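Local coordinates for putative NAD-dependent epimerase/dehydratase (Bacillus halodurans, PDB 3E8X), which is of unknown function but binds NADP and is probably an epimerase- or dehydratase-like enzyme of the short-chain dehydrogenase/reductase type, at residues D107-A111 with A150-A154; A72-E76 with K102-I106; K124-S130 with L163-R169. One frame throughout, in Å; residues are numbered along the deposited sequence.

Contact 1 (D107-A111 with A150-A154); sequences DLWGA and AKRLA. With NAP (NADP nicotinamide-adenine-dinucleotide phosphate), chain B.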
loop_
_atom_site.group_PDB
_atom_site.type_symbol
_atom_site.label_atom_id
_atom_site.label_comp_id
_atom_site.label_asym_id
_atom_site.label_seq_id
_atom_site.Cartn_x
_atom_site.Cartn_y
_atom_site.Cartn_z
ATOM N N ASP A 107 -0.638 4.374 -8.831
ATOM C CA ASP A 107 -1.878 4.649 -8.124
ATOM C C ASP A 107 -1.664 4.733 -6.612
ATOM O O ASP A 107 -2.382 5.488 -5.930
ATOM C CB ASP A 107 -2.970 3.591 -8.454
ATOM C CG ASP A 107 -3.196 3.419 -9.953
ATOM O OD1 ASP A 107 -4.349 3.535 -10.405
ATOM O OD2 ASP A 107 -2.216 3.184 -10.693
ATOM N N LEU A 108 -0.735 3.933 -6.075
ATOM C CA LEU A 108 -0.543 3.867 -4.628
ATOM C C LEU A 108 0.672 4.695 -4.206
ATOM O O LEU A 108 0.549 5.717 -3.502
ATOM C CB LEU A 108 -0.428 2.425 -4.155
ATOM C CG LEU A 108 -0.108 2.175 -2.661
ATOM C CD1 LEU A 108 -1.000 3.016 -1.723
ATOM C CD2 LEU A 108 -0.199 0.678 -2.250
ATOM N N TRP A 109 1.856 4.247 -4.646
ATOM C CA TRP A 109 3.117 4.825 -4.208
ATOM C C TRP A 109 3.229 6.247 -4.730
ATOM O O TRP A 109 3.595 7.130 -3.988
ATOM C CB TRP A 109 4.262 3.929 -4.656
ATOM C CG TRP A 109 5.640 4.332 -4.269
ATOM C CD1 TRP A 109 6.672 4.567 -5.113
ATOM C CD2 TRP A 109 6.166 4.475 -2.943
ATOM N NE1 TRP A 109 7.811 4.850 -4.396
ATOM C CE2 TRP A 109 7.523 4.807 -3.064
ATOM C CE3 TRP A 109 5.621 4.336 -1.663
ATOM C CZ2 TRP A 109 8.367 4.997 -1.945
ATOM C CZ3 TRP A 109 6.456 4.522 -0.552
ATOM C CH2 TRP A 109 7.817 4.865 -0.716
ATOM N N GLY A 110 2.858 6.474 -5.995
ATOM C CA GLY A 110 2.827 7.834 -6.585
ATOM C C GLY A 110 1.962 8.824 -5.819
ATOM O O GLY A 110 2.362 9.962 -5.593
ATOM N N ALA A 111 0.773 8.380 -5.416
ATOM C CA ALA A 111 -0.147 9.167 -4.618
ATOM C C ALA A 111 0.437 9.478 -3.273
ATOM O O ALA A 111 0.365 10.620 -2.813
ATOM C CB ALA A 111 -1.534 8.460 -4.473
ATOM N N ALA A 150 -5.101 -0.807 -3.932
ATOM C CA ALA A 150 -4.176 0.304 -4.162
ATOM C C ALA A 150 -4.847 1.661 -3.887
ATOM O O ALA A 150 -4.337 2.470 -3.147
ATOM C CB ALA A 150 -3.557 0.224 -5.538
ATOM N N LYS A 151 -6.060 1.851 -4.417
ATOM C CA LYS A 151 -6.848 3.087 -4.254
ATOM C C LYS A 151 -7.236 3.349 -2.803
ATOM O O LYS A 151 -7.051 4.442 -2.301
ATOM C CB LYS A 151 -8.094 3.043 -5.133
ATOM C CG LYS A 151 -7.779 2.871 -6.621
ATOM C CD LYS A 151 -6.908 3.984 -7.183
ATOM C CE LYS A 151 -7.673 5.296 -7.380
ATOM N NZ LYS A 151 -6.791 6.494 -7.684
ATOM N N ARG A 152 -7.708 2.300 -2.148
ATOM C CA ARG A 152 -8.038 2.323 -0.743
ATOM C C ARG A 152 -6.881 2.766 0.138
ATOM O O ARG A 152 -7.069 3.608 1.040
ATOM C CB ARG A 152 -8.549 0.955 -0.295
ATOM C CG ARG A 152 -8.628 0.721 1.229
ATOM C CD ARG A 152 -9.552 1.662 1.999
ATOM N NE ARG A 152 -9.667 1.212 3.390
ATOM C CZ ARG A 152 -10.460 0.235 3.820
ATOM N NH1 ARG A 152 -11.315 -0.361 3.010
ATOM N NH2 ARG A 152 -10.430 -0.126 5.093
ATOM N N LEU A 153 -5.700 2.190 -0.091
ATOM C CA LEU A 153 -4.560 2.458 0.781
ATOM C C LEU A 153 -4.028 3.853 0.530
ATOM O O LEU A 153 -3.533 4.504 1.451
ATOM C CB LEU A 153 -3.483 1.395 0.638
ATOM C CG LEU A 153 -3.869 0.020 1.172
ATOM C CD1 LEU A 153 -2.762 -1.000 0.808
ATOM C CD2 LEU A 153 -4.173 0.056 2.726
ATOM N N ALA A 154 -4.158 4.335 -0.699
ATOM C CA ALA A 154 -3.806 5.733 -1.004
ATOM C C ALA A 154 -4.772 6.682 -0.315
ATOM O O ALA A 154 -4.363 7.688 0.250
ATOM C CB ALA A 154 -3.746 5.976 -2.542
HETATM P PA NAP B . -6.503 7.692 -17.658
HETATM O O1A NAP B . -5.773 6.345 -17.681
HETATM O O2A NAP B . -7.123 8.232 -18.929
HETATM O O5B NAP B . -5.480 8.745 -16.975
HETATM C C5B NAP B . -4.262 8.359 -16.311
HETATM C C4B NAP B . -3.112 9.336 -16.551
HETATM O O4B NAP B . -2.057 8.968 -15.644
HETATM C C3B NAP B . -2.499 9.313 -17.975
HETATM O O3B NAP B . -2.531 10.583 -18.650
HETATM C C2B NAP B . -1.045 8.924 -17.760
HETATM O O2B NAP B . -0.070 9.568 -18.615
HETATM C C1B NAP B . -0.842 9.331 -16.291
HETATM N N9A NAP B . 0.378 8.678 -15.753
HETATM C C8A NAP B . 0.685 7.373 -15.818
HETATM N N7A NAP B . 1.897 7.184 -15.262
HETATM C C5A NAP B . 2.340 8.388 -14.843
HETATM C C6A NAP B . 3.504 8.827 -14.205
HETATM N N6A NAP B . 4.470 7.945 -13.873
HETATM N N1A NAP B . 3.687 10.140 -13.933
HETATM C C2A NAP B . 2.740 11.018 -14.265
HETATM N N3A NAP B . 1.604 10.635 -14.883
HETATM C C4A NAP B . 1.381 9.326 -15.176
HETATM O O3 NAP B . -7.692 7.563 -16.540
HETATM P PN NAP B . -9.116 8.361 -16.478
HETATM O O1N NAP B . -10.096 7.548 -17.278
HETATM O O2N NAP B . -8.789 9.824 -16.680
HETATM O O5D NAP B . -9.657 8.103 -14.990
HETATM C C5D NAP B . -9.135 8.828 -13.882
HETATM C C4D NAP B . -9.007 7.859 -12.720
HETATM O O4D NAP B . -10.279 7.347 -12.322
HETATM C C3D NAP B . -8.166 6.647 -13.093
HETATM O O3D NAP B . -6.779 6.969 -12.910
HETATM C C2D NAP B . -8.746 5.517 -12.236
HETATM O O2D NAP B . -7.922 5.174 -11.143
HETATM C C1D NAP B . -10.090 6.064 -11.699
HETATM N N1N NAP B . -11.288 5.194 -11.910
HETATM C C2N NAP B . -11.529 4.553 -13.080
HETATM C C3N NAP B . -12.685 3.757 -13.231
HETATM C C7N NAP B . -13.022 3.052 -14.526
HETATM O O7N NAP B . -14.191 2.661 -14.705
HETATM N N7N NAP B . -12.065 2.927 -15.461
HETATM C C4N NAP B . -13.578 3.637 -12.164
HETATM C C5N NAP B . -13.310 4.308 -10.983
HETATM C C6N NAP B . -12.162 5.077 -10.891
HETATM P P2B NAP B . 0.101 9.303 -20.222
HETATM O O1X NAP B . -0.845 10.255 -20.904
HETATM O O2X NAP B . 1.561 9.652 -20.494
HETATM O O3X NAP B . -0.307 7.855 -20.391
HETATM O O HOH W 1 -4.670 6.831 -5.844
HETATM O O HOH W 2 -5.468 5.944 -10.260
#

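Contact 2 (A72-E76 with K102-I106); sequences ANLEE and KTILI. With NAP (NADP nicotinamide-adenine-dinucleotide phosphate), chain B.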
loop_
_atom_site.group_PDB
_atom_site.type_symbol
_atom_site.label_atom_id
_atom_site.label_comp_id
_atom_site.label_asym_id
_atom_site.label_seq_id
_atom_site.Cartn_x
_atom_site.Cartn_y
_atom_site.Cartn_z
ATOM N N ALA A 72 7.163 16.278 -15.554
ATOM C CA ALA A 72 7.601 15.551 -14.375
ATOM C C ALA A 72 6.973 14.168 -14.446
ATOM O O ALA A 72 6.038 13.959 -15.186
ATOM C CB ALA A 72 7.185 16.273 -13.110
ATOM N N ASN A 73 7.523 13.236 -13.677
ATOM C CA ASN A 73 7.185 11.825 -13.741
ATOM C C ASN A 73 7.047 11.360 -12.282
ATOM O O ASN A 73 7.917 11.582 -11.487
ATOM C CB ASN A 73 8.333 11.135 -14.507
ATOM C CG ASN A 73 8.161 9.646 -14.688
ATOM O OD1 ASN A 73 7.636 8.943 -13.851
ATOM N ND2 ASN A 73 8.690 9.147 -15.797
ATOM N N LEU A 74 5.979 10.679 -11.937
ATOM C CA LEU A 74 5.790 10.184 -10.552
ATOM C C LEU A 74 6.832 9.131 -10.089
ATOM O O LEU A 74 6.951 8.860 -8.898
ATOM C CB LEU A 74 4.369 9.612 -10.372
ATOM C CG LEU A 74 3.176 10.600 -10.361
ATOM C CD1 LEU A 74 1.813 9.821 -10.479
ATOM C CD2 LEU A 74 3.252 11.483 -9.107
ATOM N N GLU A 75 7.540 8.529 -11.043
ATOM C CA GLU A 75 8.553 7.551 -10.765
ATOM C C GLU A 75 9.951 8.163 -10.600
ATOM O O GLU A 75 10.878 7.467 -10.211
ATOM C CB GLU A 75 8.558 6.484 -11.856
ATOM C CG GLU A 75 7.230 5.735 -11.948
ATOM C CD GLU A 75 7.276 4.538 -12.862
ATOM O OE1 GLU A 75 7.175 4.739 -14.083
ATOM O OE2 GLU A 75 7.385 3.392 -12.357
ATOM N N GLU A 76 10.087 9.459 -10.864
ATOM C CA GLU A 76 11.335 10.165 -10.713
ATOM C C GLU A 76 11.151 11.280 -9.698
ATOM O O GLU A 76 10.135 11.327 -9.021
ATOM C CB GLU A 76 11.768 10.688 -12.086
ATOM C CG GLU A 76 12.054 9.538 -13.047
ATOM C CD GLU A 76 12.333 9.943 -14.474
ATOM O OE1 GLU A 76 12.171 11.129 -14.835
ATOM O OE2 GLU A 76 12.706 9.022 -15.240
ATOM N N LYS A 102 2.607 -1.362 -11.990
ATOM C CA LYS A 102 2.408 0.079 -12.132
ATOM C C LYS A 102 1.218 0.590 -11.296
ATOM O O LYS A 102 1.216 1.705 -10.882
ATOM C CB LYS A 102 2.335 0.462 -13.619
ATOM C CG LYS A 102 3.703 0.246 -14.370
ATOM C CD LYS A 102 4.906 0.962 -13.659
ATOM C CE LYS A 102 6.205 0.835 -14.493
ATOM N NZ LYS A 102 7.411 0.947 -13.646
ATOM N N THR A 103 0.245 -0.260 -11.020
ATOM C CA THR A 103 -0.819 0.050 -10.074
ATOM C C THR A 103 -0.220 0.341 -8.720
ATOM O O THR A 103 -0.559 1.342 -8.127
ATOM C CB THR A 103 -1.808 -1.126 -9.946
ATOM O OG1 THR A 103 -2.225 -1.510 -11.247
ATOM C CG2 THR A 103 -3.004 -0.787 -9.090
ATOM N N ILE A 104 0.686 -0.512 -8.238
ATOM C CA ILE A 104 1.463 -0.230 -7.010
ATOM C C ILE A 104 2.273 1.070 -7.082
ATOM O O ILE A 104 2.248 1.907 -6.166
ATOM C CB ILE A 104 2.486 -1.368 -6.668
ATOM C CG1 ILE A 104 1.782 -2.701 -6.449
ATOM C CG2 ILE A 104 3.274 -1.047 -5.377
ATOM C CD1 ILE A 104 2.751 -3.943 -6.253
ATOM N N LEU A 105 3.037 1.207 -8.154
ATOM C CA LEU A 105 4.007 2.285 -8.278
ATOM C C LEU A 105 3.363 3.657 -8.595
ATOM O O LEU A 105 3.880 4.666 -8.131
ATOM C CB LEU A 105 5.108 1.908 -9.278
ATOM C CG LEU A 105 6.048 0.775 -8.814
ATOM C CD1 LEU A 105 7.109 0.424 -9.887
ATOM C CD2 LEU A 105 6.736 1.155 -7.449
ATOM N N ILE A 106 2.241 3.689 -9.347
ATOM C CA ILE A 106 1.561 4.946 -9.714
ATOM C C ILE A 106 0.377 5.224 -8.780
ATOM O O ILE A 106 0.390 6.173 -8.008
ATOM C CB ILE A 106 1.127 4.954 -11.208
ATOM C CG1 ILE A 106 2.337 4.655 -12.100
ATOM C CG2 ILE A 106 0.433 6.281 -11.612
ATOM C CD1 ILE A 106 3.443 5.666 -12.054
HETATM P PA NAP B . -6.503 7.692 -17.658
HETATM O O1A NAP B . -5.773 6.345 -17.681
HETATM O O2A NAP B . -7.123 8.232 -18.929
HETATM O O5B NAP B . -5.480 8.745 -16.975
HETATM C C5B NAP B . -4.262 8.359 -16.311
HETATM C C4B NAP B . -3.112 9.336 -16.551
HETATM O O4B NAP B . -2.057 8.968 -15.644
HETATM C C3B NAP B . -2.499 9.313 -17.975
HETATM O O3B NAP B . -2.531 10.583 -18.650
HETATM C C2B NAP B . -1.045 8.924 -17.760
HETATM O O2B NAP B . -0.070 9.568 -18.615
HETATM C C1B NAP B . -0.842 9.331 -16.291
HETATM N N9A NAP B . 0.378 8.678 -15.753
HETATM C C8A NAP B . 0.685 7.373 -15.818
HETATM N N7A NAP B . 1.897 7.184 -15.262
HETATM C C5A NAP B . 2.340 8.388 -14.843
HETATM C C6A NAP B . 3.504 8.827 -14.205
HETATM N N6A NAP B . 4.470 7.945 -13.873
HETATM N N1A NAP B . 3.687 10.140 -13.933
HETATM C C2A NAP B . 2.740 11.018 -14.265
HETATM N N3A NAP B . 1.604 10.635 -14.883
HETATM C C4A NAP B . 1.381 9.326 -15.176
HETATM O O3 NAP B . -7.692 7.563 -16.540
HETATM P PN NAP B . -9.116 8.361 -16.478
HETATM O O1N NAP B . -10.096 7.548 -17.278
HETATM O O2N NAP B . -8.789 9.824 -16.680
HETATM O O5D NAP B . -9.657 8.103 -14.990
HETATM C C5D NAP B . -9.135 8.828 -13.882
HETATM C C4D NAP B . -9.007 7.859 -12.720
HETATM O O4D NAP B . -10.279 7.347 -12.322
HETATM C C3D NAP B . -8.166 6.647 -13.093
HETATM O O3D NAP B . -6.779 6.969 -12.910
HETATM C C2D NAP B . -8.746 5.517 -12.236
HETATM O O2D NAP B . -7.922 5.174 -11.143
HETATM C C1D NAP B . -10.090 6.064 -11.699
HETATM N N1N NAP B . -11.288 5.194 -11.910
HETATM C C2N NAP B . -11.529 4.553 -13.080
HETATM C C3N NAP B . -12.685 3.757 -13.231
HETATM C C7N NAP B . -13.022 3.052 -14.526
HETATM O O7N NAP B . -14.191 2.661 -14.705
HETATM N N7N NAP B . -12.065 2.927 -15.461
HETATM C C4N NAP B . -13.578 3.637 -12.164
HETATM C C5N NAP B . -13.310 4.308 -10.983
HETATM C C6N NAP B . -12.162 5.077 -10.891
HETATM P P2B NAP B . 0.101 9.303 -20.222
HETATM O O1X NAP B . -0.845 10.255 -20.904
HETATM O O2X NAP B . 1.561 9.652 -20.494
HETATM O O3X NAP B . -0.307 7.855 -20.391
HETATM O O HOH W 3 6.348 5.638 -8.167
#

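Contact 3 (K124-S130 with L163-R169); sequences KRFIMVS and LDYTIVR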
loop_
_atom_site.group_PDB
_atom_site.type_symbol
_atom_site.label_atom_id
_atom_site.label_comp_id
_atom_site.label_asym_id
_atom_site.label_seq_id
_atom_site.Cartn_x
_atom_site.Cartn_y
_atom_site.Cartn_z
ATOM N N LYS A 124 -2.127 23.113 1.166
ATOM C CA LYS A 124 -3.151 22.559 2.065
ATOM C C LYS A 124 -4.229 21.737 1.332
ATOM O O LYS A 124 -4.695 20.734 1.832
ATOM C CB LYS A 124 -3.816 23.688 2.905
ATOM C CG LYS A 124 -2.846 24.384 3.870
ATOM C CD LYS A 124 -2.824 23.777 5.320
ATOM C CE LYS A 124 -2.748 22.188 5.474
ATOM N NZ LYS A 124 -3.801 21.734 6.483
ATOM N N ARG A 125 -4.594 22.179 0.151
ATOM C CA ARG A 125 -5.763 21.638 -0.553
ATOM C C ARG A 125 -5.403 20.482 -1.478
ATOM O O ARG A 125 -4.579 20.615 -2.369
ATOM C CB ARG A 125 -6.488 22.776 -1.280
ATOM C CG ARG A 125 -7.840 22.391 -1.862
ATOM C CD ARG A 125 -8.828 21.915 -0.801
ATOM N NE ARG A 125 -10.222 21.796 -1.273
ATOM C CZ ARG A 125 -11.029 20.796 -0.949
ATOM N NH1 ARG A 125 -10.624 19.830 -0.165
ATOM N NH2 ARG A 125 -12.259 20.750 -1.415
ATOM N N PHE A 126 -6.032 19.332 -1.232
ATOM C CA PHE A 126 -5.745 18.117 -1.954
ATOM C C PHE A 126 -7.054 17.384 -2.313
ATOM O O PHE A 126 -7.852 17.019 -1.428
ATOM C CB PHE A 126 -4.822 17.230 -1.122
ATOM C CG PHE A 126 -4.132 16.138 -1.904
ATOM C CD1 PHE A 126 -2.760 16.202 -2.135
ATOM C CD2 PHE A 126 -4.834 15.028 -2.366
ATOM C CE1 PHE A 126 -2.124 15.204 -2.840
ATOM C CE2 PHE A 126 -4.195 14.024 -3.096
ATOM C CZ PHE A 126 -2.835 14.113 -3.328
ATOM N N ILE A 127 -7.265 17.170 -3.608
ATOM C CA ILE A 127 -8.400 16.371 -4.092
ATOM C C ILE A 127 -7.888 15.042 -4.694
ATOM O O ILE A 127 -7.099 15.020 -5.643
ATOM C CB ILE A 127 -9.228 17.148 -5.179
ATOM C CG1 ILE A 127 -9.320 18.672 -4.830
ATOM C CG2 ILE A 127 -10.601 16.429 -5.474
ATOM C CD1 ILE A 127 -9.964 18.979 -3.538
HETATM N N MSE A 128 -8.327 13.938 -4.097
HETATM C CA MSE A 128 -8.058 12.619 -4.572
HETATM C C MSE A 128 -9.197 12.114 -5.468
HETATM O O MSE A 128 -10.374 12.159 -5.106
HETATM C CB MSE A 128 -7.907 11.689 -3.387
HETATM C CG MSE A 128 -7.889 10.235 -3.744
HETATM SE SE MSE A 128 -6.185 9.895 -4.627
HETATM C CE MSE A 128 -4.949 9.913 -3.172
ATOM N N VAL A 129 -8.834 11.652 -6.662
ATOM C CA VAL A 129 -9.749 10.908 -7.535
ATOM C C VAL A 129 -9.497 9.440 -7.264
ATOM O O VAL A 129 -8.511 8.881 -7.665
ATOM C CB VAL A 129 -9.557 11.254 -9.028
ATOM C CG1 VAL A 129 -10.569 10.530 -9.894
ATOM C CG2 VAL A 129 -9.635 12.772 -9.212
ATOM N N SER A 130 -10.433 8.853 -6.552
ATOM C CA SER A 130 -10.375 7.498 -6.129
ATOM C C SER A 130 -11.385 6.665 -6.935
ATOM O O SER A 130 -11.482 6.808 -8.154
ATOM C CB SER A 130 -10.656 7.458 -4.616
ATOM O OG SER A 130 -10.489 6.179 -4.109
ATOM N N LEU A 163 -3.611 17.276 5.487
ATOM C CA LEU A 163 -4.100 18.074 4.371
ATOM C C LEU A 163 -5.608 18.365 4.434
ATOM O O LEU A 163 -6.378 17.639 5.046
ATOM C CB LEU A 163 -3.738 17.391 3.049
ATOM C CG LEU A 163 -2.259 17.158 2.743
ATOM C CD1 LEU A 163 -2.135 16.362 1.401
ATOM C CD2 LEU A 163 -1.443 18.457 2.698
ATOM N N ASP A 164 -6.019 19.450 3.786
ATOM C CA ASP A 164 -7.428 19.796 3.674
ATOM C C ASP A 164 -7.960 19.039 2.464
ATOM O O ASP A 164 -8.021 19.573 1.359
ATOM C CB ASP A 164 -7.591 21.291 3.473
ATOM C CG ASP A 164 -7.364 22.094 4.724
ATOM O OD1 ASP A 164 -7.371 21.535 5.849
ATOM O OD2 ASP A 164 -7.185 23.318 4.559
ATOM N N TYR A 165 -8.340 17.798 2.689
ATOM C CA TYR A 165 -8.562 16.871 1.593
ATOM C C TYR A 165 -10.029 16.762 1.248
ATOM O O TYR A 165 -10.889 17.047 2.060
ATOM C CB TYR A 165 -7.972 15.467 1.886
ATOM C CG TYR A 165 -8.658 14.680 2.993
ATOM C CD1 TYR A 165 -9.795 13.925 2.734
ATOM C CD2 TYR A 165 -8.158 14.678 4.307
ATOM C CE1 TYR A 165 -10.440 13.203 3.743
ATOM C CE2 TYR A 165 -8.823 13.955 5.336
ATOM C CZ TYR A 165 -9.937 13.212 5.029
ATOM O OH TYR A 165 -10.597 12.507 6.015
ATOM N N THR A 166 -10.290 16.310 0.025
ATOM C CA THR A 166 -11.602 15.741 -0.356
ATOM C C THR A 166 -11.265 14.552 -1.243
ATOM O O THR A 166 -10.426 14.668 -2.150
ATOM C CB THR A 166 -12.481 16.745 -1.160
ATOM O OG1 THR A 166 -12.657 17.946 -0.408
ATOM C CG2 THR A 166 -13.851 16.108 -1.461
ATOM N N ILE A 167 -11.916 13.433 -0.950
ATOM C CA ILE A 167 -11.827 12.176 -1.720
ATOM C C ILE A 167 -13.166 11.900 -2.445
ATOM O O ILE A 167 -14.254 11.761 -1.829
ATOM C CB ILE A 167 -11.466 10.916 -0.855
ATOM C CG1 ILE A 167 -10.118 11.096 -0.097
ATOM C CG2 ILE A 167 -11.400 9.661 -1.713
ATOM C CD1 ILE A 167 -9.953 10.184 1.152
ATOM N N VAL A 168 -13.032 11.895 -3.772
ATOM C CA VAL A 168 -14.126 11.647 -4.736
ATOM C C VAL A 168 -13.961 10.229 -5.253
ATOM O O VAL A 168 -12.966 9.913 -5.879
ATOM C CB VAL A 168 -14.064 12.672 -5.900
ATOM C CG1 VAL A 168 -15.326 12.592 -6.798
ATOM C CG2 VAL A 168 -13.883 14.086 -5.310
ATOM N N ARG A 169 -14.964 9.393 -4.986
ATOM C CA ARG A 169 -14.976 8.002 -5.434
ATOM C C ARG A 169 -16.018 7.805 -6.537
ATOM O O ARG A 169 -17.163 7.450 -6.247
ATOM C CB ARG A 169 -15.260 7.077 -4.228
ATOM C CG ARG A 169 -14.109 7.063 -3.247
ATOM C CD ARG A 169 -14.429 6.403 -1.926
ATOM N NE ARG A 169 -13.184 6.140 -1.216
ATOM C CZ ARG A 169 -13.092 5.556 -0.029
ATOM N NH1 ARG A 169 -14.163 5.175 0.637
ATOM N NH2 ARG A 169 -11.896 5.307 0.470
#

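Contact 1 (D107-A111 with A150-A154)
Asp-107 and Lys-151 approach each other across two roughly parallel helices, yet their charged ends stay apart and communicate through water. The nearest carboxylate oxygen, Asp-107 OD1, is 4.7 Å from Lys-151 NZ and instead rests near the methylene CD of the lysine. One water joins the backbone carbonyl Asp-107 O to Lys-151 NZ, at 2.7 Å from the carbonyl oxygen. A second is held by NZ and OD1 and also reaches both hydroxyls of the nicotinamide-side ribose of NADP, O2D and O3D. Lys-151 gets there by folding: its CB points away from helix 107-111, but bends at its second and third torsions (chi3 -74°) swing the amine back toward the cofactor. Direct bonds fix both polar ends, NZ to Val-129 O and Asp-107 OD2 to Ser-94 N. Lys-151 follows Tyr-147 with the spacing of the YxxxK motif of short-chain dehydrogenases/reductases, and Tyr-147 OH is itself hydrogen-bonded to NADP, consistent with a catalytic pair as in that family. Away from the cofactor the interface turns apolar. With CG anti to the backbone N (chi1 175°), Leu-108 lays CD1 over the turn of the partner helix, 3.6 Å from Ala-154 N and 3.8 Å from Leu-153 CB. Alanines meet directly further along: Ala-111 CB lies 3.8 Å from Ala-154 CB, which also lies against Asp-107 O. The local helix axes come within 8.4 Å, at 23° to one another. Beyond them, Leu-108 packs on Leu-108 of the second subunit and Leu-153 on its Ile-112, and Trp-109 NE1 bonds to Asp-138 of that subunit.

Contact 2 (A72-E76 with K102-I106)
Leu-74 and Ile-106 bring the two backbones nearest, CA to CA 6.8 Å, where a loop after strand 68-71 passes a turn of helix 100-121. The loop makes a type I turn from Asn-73 to Glu-76, closed by Glu-76 N on Asn-73 O. An Asx turn reinforces it: Asn-73 OD1 accepts from Glu-75 N at 2.8 Å, the donor tilted 25° from the amide plane. The helix has a wider pi-type turn at 103-106, and a water that donates to Leu-105 O reaches only weakly to Leu-74 O, which also accepts from Lys-113 NZ. Among the side chains, Glu-75 does most of the reaching. Its chain runs extended past CG (chi2 -171°), crosses Lys-102 at about a right angle, and offers the syn lone pair of OE2 to Lys-102 NZ at 2.8 Å in a salt bridge. Midway along, Glu-75 CG lies 3.8 Å from Ile-106 CD1. Leu-74 CD1 in turn meets Ile-106 CG2 at 4.0 Å, the two branched chains lying obliquely across one another. Met-142 of the second subunit packs against both Glu-75 and Lys-102. The adenine of NADP enters between loop and helix, with Leu-74 N 3.1 Å from its N1A. Asn-73 OD1, which shapes the turn, also takes a weak bond from the exocyclic amine N6A, while the neighbouring ion pair ties the loop to the helix. Leu-74 and Ile-106 put carbon against the adenine's amine side, whereas Asn-73 OD1 and Leu-74 N bring polar atoms to N6A and N1A, consistent with a site for adenine.

Contact 3 (K124-S130 with L163-R169)
Arg-125 leaves its strand and reaches over the neighbouring one to grip Thr-166. From CB the chain starts out on the face it shares with Ile-127 and Thr-166; chi1 -171° sends CG out opposite the backbone N, and the bend at chi2 (60°) turns it across the strand pair. CD lies 3.3 Å from Asp-164 O; NE donates to Val-208 O. At the tip, NH1 and NH2 both bond Thr-166 OG1 end-on, at 2.8 Å from NH1, with the oxygen close to the guanidinium plane. NH1 also gives a nearly straight bond to Asp-164 O, and NH2 a further one to Leu-207 O, while Ile-127 CD1 sits over one face of the group. Asp-164 O is itself shared: Arg-125 NH1 and Phe-126 N come to it from opposite faces of its carbonyl plane, the latter at 3.3 Å. Thus the guanidinium is locked against rotation in a buried setting. Beyond it the regular parallel ladder continues, Thr-166 N to Phe-126 O, Met-128 N to Thr-166 O, Val-168 N to Met-128 O and Ser-130 N to Val-168 O. On the other face Phe-126 CD1 touches Leu-163 CD1 at 3.6 Å, and selenomethionine Met-128 runs beside Ile-167 toward helix 145-160. Further along, Ser-130 OG hydrogen-bonds and Arg-169 NH2 makes a salt bridge to Asp-155 of that helix. Helix 145-160 links the two strands, 14° from parallel over these segments, making a beta-alpha-beta crossover of the Rossmann fold, with Val-129 and Ser-130, at the end of the first strand, touching NADP.

How the contacts relate
Helix 100-121 carries one side of both contact 1 and contact 2, whose centres are 10 Å apart; Trp-109 N probably bonds Ile-104 O (2.8 Å) within it, and Ala-150 CB packs on Thr-103 CG2. They border two parts of NADP, contact 2 the adenine and contact 1, through water, the nicotinamide ribose, and both touch the second subunit. Contact 3 adjoins contact 1 on the sheet side, about 13 Å between centres: the hydrogen bond from Lys-151 NZ to Val-129 O (2.9 Å) joins the two, and Met-128 CE packs on Ala-111 CB. Contacts 2 and 3 do not touch, their nearest atoms being about 8 Å apart.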